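Local coordinates for major capsid protein (Norovirus Hu/GI.7/TCH-060/USA/2003, PDB 4P25) that forms the capsid of a human norovirus and, through its protruding P domain, binds histo-blood group antigens such as Lewis Y, at residues 244-249 with 253-258; 260-263 with 267-270. One frame throughout, in Å; residues are numbered along the deposited sequence.

Contact 1 (244-249 with 253-258)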
# COMPACT_ATOMS: atom_id res chain seq x y z
N LEU A 244 25.85 -4.06 6.30
CA LEU A 244 25.55 -4.53 7.65
C LEU A 244 24.47 -3.66 8.25
O LEU A 244 24.62 -2.44 8.33
CB LEU A 244 26.81 -4.50 8.52
CG LEU A 244 26.62 -4.92 9.98
CD1 LEU A 244 26.28 -6.41 10.09
CD2 LEU A 244 27.86 -4.59 10.81
N LEU A 245 23.37 -4.27 8.67
CA LEU A 245 22.28 -3.55 9.31
C LEU A 245 22.16 -3.96 10.76
O LEU A 245 22.46 -5.09 11.12
CB LEU A 245 20.94 -3.88 8.63
CG LEU A 245 20.81 -3.76 7.12
CD1 LEU A 245 19.39 -4.13 6.72
CD2 LEU A 245 21.17 -2.36 6.63
N HIS A 246 21.72 -3.03 11.59
CA HIS A 246 21.33 -3.34 12.96
C HIS A 246 19.82 -3.23 13.06
O HIS A 246 19.20 -2.36 12.45
CB HIS A 246 21.99 -2.37 13.93
CG HIS A 246 23.48 -2.51 14.02
ND1 HIS A 246 24.29 -1.51 14.51
CD2 HIS A 246 24.30 -3.53 13.69
CE1 HIS A 246 25.55 -1.91 14.48
NE2 HIS A 246 25.59 -3.13 13.99
N TYR A 247 19.21 -4.13 13.83
CA TYR A 247 17.78 -4.10 14.09
C TYR A 247 17.59 -3.55 15.50
O TYR A 247 17.93 -4.21 16.48
CB TYR A 247 17.20 -5.50 13.93
CG TYR A 247 15.70 -5.64 14.07
CD1 TYR A 247 14.84 -5.13 13.10
CD2 TYR A 247 15.14 -6.33 15.14
CE1 TYR A 247 13.46 -5.28 13.21
CE2 TYR A 247 13.78 -6.48 15.26
CZ TYR A 247 12.94 -5.96 14.30
OH TYR A 247 11.58 -6.12 14.43
N VAL A 248 17.04 -2.34 15.59
CA VAL A 248 17.08 -1.56 16.82
C VAL A 248 15.70 -1.40 17.46
O VAL A 248 14.72 -1.13 16.77
CB VAL A 248 17.69 -0.16 16.54
CG1 VAL A 248 17.81 0.65 17.83
CG2 VAL A 248 19.04 -0.29 15.86
N ASP A 249 15.65 -1.59 18.77
CA ASP A 249 14.44 -1.31 19.54
C ASP A 249 14.24 0.21 19.50
O ASP A 249 15.10 0.96 19.95
CB ASP A 249 14.62 -1.82 20.97
CG ASP A 249 13.38 -1.65 21.83
OD1 ASP A 249 12.74 -0.58 21.77
OD2 ASP A 249 13.04 -2.58 22.58
N HIS A 253 16.35 1.95 22.22
CA HIS A 253 17.49 2.25 21.34
C HIS A 253 18.59 1.20 21.41
O HIS A 253 19.72 1.44 20.98
CB HIS A 253 18.02 3.67 21.59
CG HIS A 253 16.93 4.69 21.63
ND1 HIS A 253 16.22 5.06 20.50
CD2 HIS A 253 16.40 5.40 22.65
CE1 HIS A 253 15.32 5.96 20.84
NE2 HIS A 253 15.40 6.18 22.13
N ARG A 254 18.24 0.03 21.92
CA ARG A 254 19.19 -1.08 21.99
C ARG A 254 19.24 -1.87 20.69
O ARG A 254 18.22 -2.05 20.02
CB ARG A 254 18.84 -2.00 23.16
CG ARG A 254 18.88 -1.32 24.51
CD ARG A 254 18.64 -2.31 25.62
NE ARG A 254 19.73 -3.29 25.72
CZ ARG A 254 19.64 -4.43 26.41
NH1 ARG A 254 18.53 -4.73 27.05
NH2 ARG A 254 20.68 -5.26 26.44
N ASN A 255 20.44 -2.33 20.35
CA ASN A 255 20.67 -3.14 19.17
C ASN A 255 20.24 -4.58 19.44
O ASN A 255 20.80 -5.24 20.32
CB ASN A 255 22.16 -3.08 18.82
CG ASN A 255 22.52 -3.84 17.55
OD1 ASN A 255 21.72 -4.59 16.99
ND2 ASN A 255 23.76 -3.65 17.10
N LEU A 256 19.24 -5.06 18.70
CA LEU A 256 18.68 -6.38 18.94
C LEU A 256 19.29 -7.49 18.08
O LEU A 256 19.10 -8.67 18.36
CB LEU A 256 17.16 -6.37 18.74
CG LEU A 256 16.36 -5.36 19.55
CD1 LEU A 256 14.90 -5.43 19.15
CD2 LEU A 256 16.54 -5.60 21.04
N GLY A 257 19.99 -7.11 17.02
CA GLY A 257 20.60 -8.10 16.15
C GLY A 257 21.21 -7.55 14.88
O GLY A 257 20.85 -6.45 14.43
N GLU A 258 22.11 -8.33 14.29
CA GLU A 258 22.84 -7.98 13.07
C GLU A 258 22.29 -8.72 11.87
O GLU A 258 22.01 -9.92 11.95
CB GLU A 258 24.30 -8.42 13.18
CG GLU A 258 25.08 -7.92 14.35
CD GLU A 258 26.56 -8.04 14.11
OE1 GLU A 258 27.03 -9.13 13.70
OE2 GLU A 258 27.27 -7.04 14.32
O HOH W 1 28.41 -3.77 13.93
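Y247 and L256 meet across an antiparallel beta hairpin whose second strand carries a classic beta bulge. L256 and G257 together face Y247. The Y247 carbonyl takes the L256 N-H at 2.7 Å from Y247 O to L256 N, and Y247 N donates to G257 O at 2.9 Å. L256 CB also sits 3.2 Å from Y247 O. The Y247 side chain swings back beside its own carbonyl carbon (chi1 -176°), and its CD2 lies 4.1 Å from L256 CD1. The phenol end goes beyond the hairpin, where Y247 OH hydrogen-bonds to P281 and G284.

D249 has the most surface buried here, near the turn. Its backbone N donates to R254 O, and its O receives a weak, bent bond from H253 N. D249 CB packs on L256 CD1. The carboxylate turns into the loop instead: OD1 accepts from the backbone N of both D251 and T252, which ties down the turn.

The sheet face opposite Y247 carries H246, V248, N255 and E258. The N255 carboxamide closes an Asx turn through OD1 and G257 N. A water at the edge of the H246 ring, in its plane, hydrogen-bonds to NE2 and gives only a weak bond to E258 OE2. E258 OE1 accepts from K299 N. N255 ND2 stands 3.2 Å above the H246 ring plane, over its centre, with the amide and ring planes 40° apart.

Contact 2 (260-263 with 267-270)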
# COMPACT_ATOMS: atom_id res chain seq x y z
N LYS A 260 22.68 -8.92 7.28
CA LYS A 260 23.36 -8.46 6.08
C LYS A 260 22.39 -8.26 4.92
O LYS A 260 21.58 -9.13 4.62
CB LYS A 260 24.52 -9.39 5.68
CG LYS A 260 25.76 -9.18 6.53
CD LYS A 260 26.69 -10.39 6.53
CE LYS A 260 27.48 -10.52 5.24
NZ LYS A 260 28.27 -11.78 5.23
N LEU A 261 22.49 -7.09 4.31
CA LEU A 261 21.69 -6.75 3.14
C LEU A 261 22.58 -6.82 1.91
O LEU A 261 23.55 -6.07 1.79
CB LEU A 261 21.10 -5.35 3.31
CG LEU A 261 20.40 -4.69 2.12
CD1 LEU A 261 19.16 -5.47 1.71
CD2 LEU A 261 20.05 -3.25 2.47
N TYR A 262 22.25 -7.73 1.00
CA TYR A 262 23.09 -7.98 -0.17
C TYR A 262 22.67 -7.13 -1.37
O TYR A 262 21.49 -6.79 -1.50
CB TYR A 262 23.06 -9.47 -0.53
CG TYR A 262 23.87 -10.33 0.41
CD1 TYR A 262 25.20 -10.60 0.15
CD2 TYR A 262 23.31 -10.86 1.57
CE1 TYR A 262 25.95 -11.38 1.00
CE2 TYR A 262 24.05 -11.64 2.43
CZ TYR A 262 25.38 -11.90 2.13
OH TYR A 262 26.15 -12.68 2.96
N PRO A 263 23.63 -6.76 -2.23
CA PRO A 263 23.38 -5.88 -3.37
C PRO A 263 22.26 -6.36 -4.31
O PRO A 263 21.57 -5.53 -4.89
CB PRO A 263 24.73 -5.86 -4.10
CG PRO A 263 25.73 -6.08 -2.99
CD PRO A 263 25.07 -7.10 -2.10
N ILE A 267 18.01 -10.12 2.43
CA ILE A 267 18.58 -9.95 3.76
C ILE A 267 18.83 -11.30 4.40
O ILE A 267 18.02 -12.22 4.25
CB ILE A 267 17.63 -9.10 4.64
CG1 ILE A 267 17.50 -7.69 4.06
CG2 ILE A 267 18.12 -9.06 6.08
CD1 ILE A 267 16.42 -6.85 4.70
N THR A 268 19.97 -11.44 5.08
CA THR A 268 20.27 -12.67 5.81
C THR A 268 20.62 -12.39 7.26
O THR A 268 20.89 -11.24 7.65
CB THR A 268 21.46 -13.43 5.19
OG1 THR A 268 22.66 -12.67 5.37
CG2 THR A 268 21.23 -13.71 3.71
N CYS A 269 20.62 -13.45 8.05
CA CYS A 269 21.11 -13.41 9.42
C CYS A 269 21.74 -14.77 9.68
O CYS A 269 21.65 -15.67 8.85
CB CYS A 269 19.95 -13.20 10.40
SG CYS A 269 18.80 -14.60 10.54
N VAL A 270 22.39 -14.90 10.83
CA VAL A 270 22.78 -16.22 11.31
C VAL A 270 21.82 -16.56 12.44
O VAL A 270 21.91 -16.00 13.53
CB VAL A 270 24.24 -16.27 11.80
CG1 VAL A 270 24.53 -17.63 12.43
CG2 VAL A 270 25.20 -16.02 10.65
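K260 and T268 pair through two backbone hydrogen bonds in an antiparallel beta hairpin. K260 N donates to T268 O at 3.0 Å, and T268 N returns a bond to K260 O at 2.9 Å. The same K260 O lies 3.2 Å from I267 CA, a CA-H...O contact. On one face of the sheet L261 CD1 packs against I267 CG1 at 3.6 Å. F231 and F227 of helix 225-234 cover L261 and I267 respectively.

T268 stands on the other face, at about a right angle to the Y262 side chain. Its OG1 lies between the backbone N and the carbonyl carbon (chi1 67°). From there T268 OG1 meets the Y262 ring at its edge, in the ring plane, 3.4 Å from Y262 CE2. T268 CG2 touches the same ring atom.

E200, outside both segments, gathers the polar ends. Its OE1 hydrogen-bonds to both Y262 OH and T268 OG1, and its OE2 forms a salt bridge with K260 NZ. That ammonium also donates to the R294 and Y296 carbonyls and, weakly, to Y262 OH. These partners are consistent with a charged lysine and an ionised E200, each balancing the other inside the fold.

Overall arrangement
Strand 255-262 runs through both contacts. Strand 242-248 runs along one edge of it, and strand 266-269 joins the other edge near its end. The two hairpins follow each other along the chain and belong to one larger antiparallel sheet, with contact centres about 13 Å apart. L245 CD1 of contact 1 packs on L261 CB of contact 2 at 4.0 Å. Contact 1 is partly buried and reaches the surface at its turn, where loop amides hold D249; a water sits by H246 and E258 at its other end. All five touching residues of contact 2 are buried. There a protein carboxylate and backbone carbonyls hold the polar groups. Neither contact includes a glycan-pocket residue.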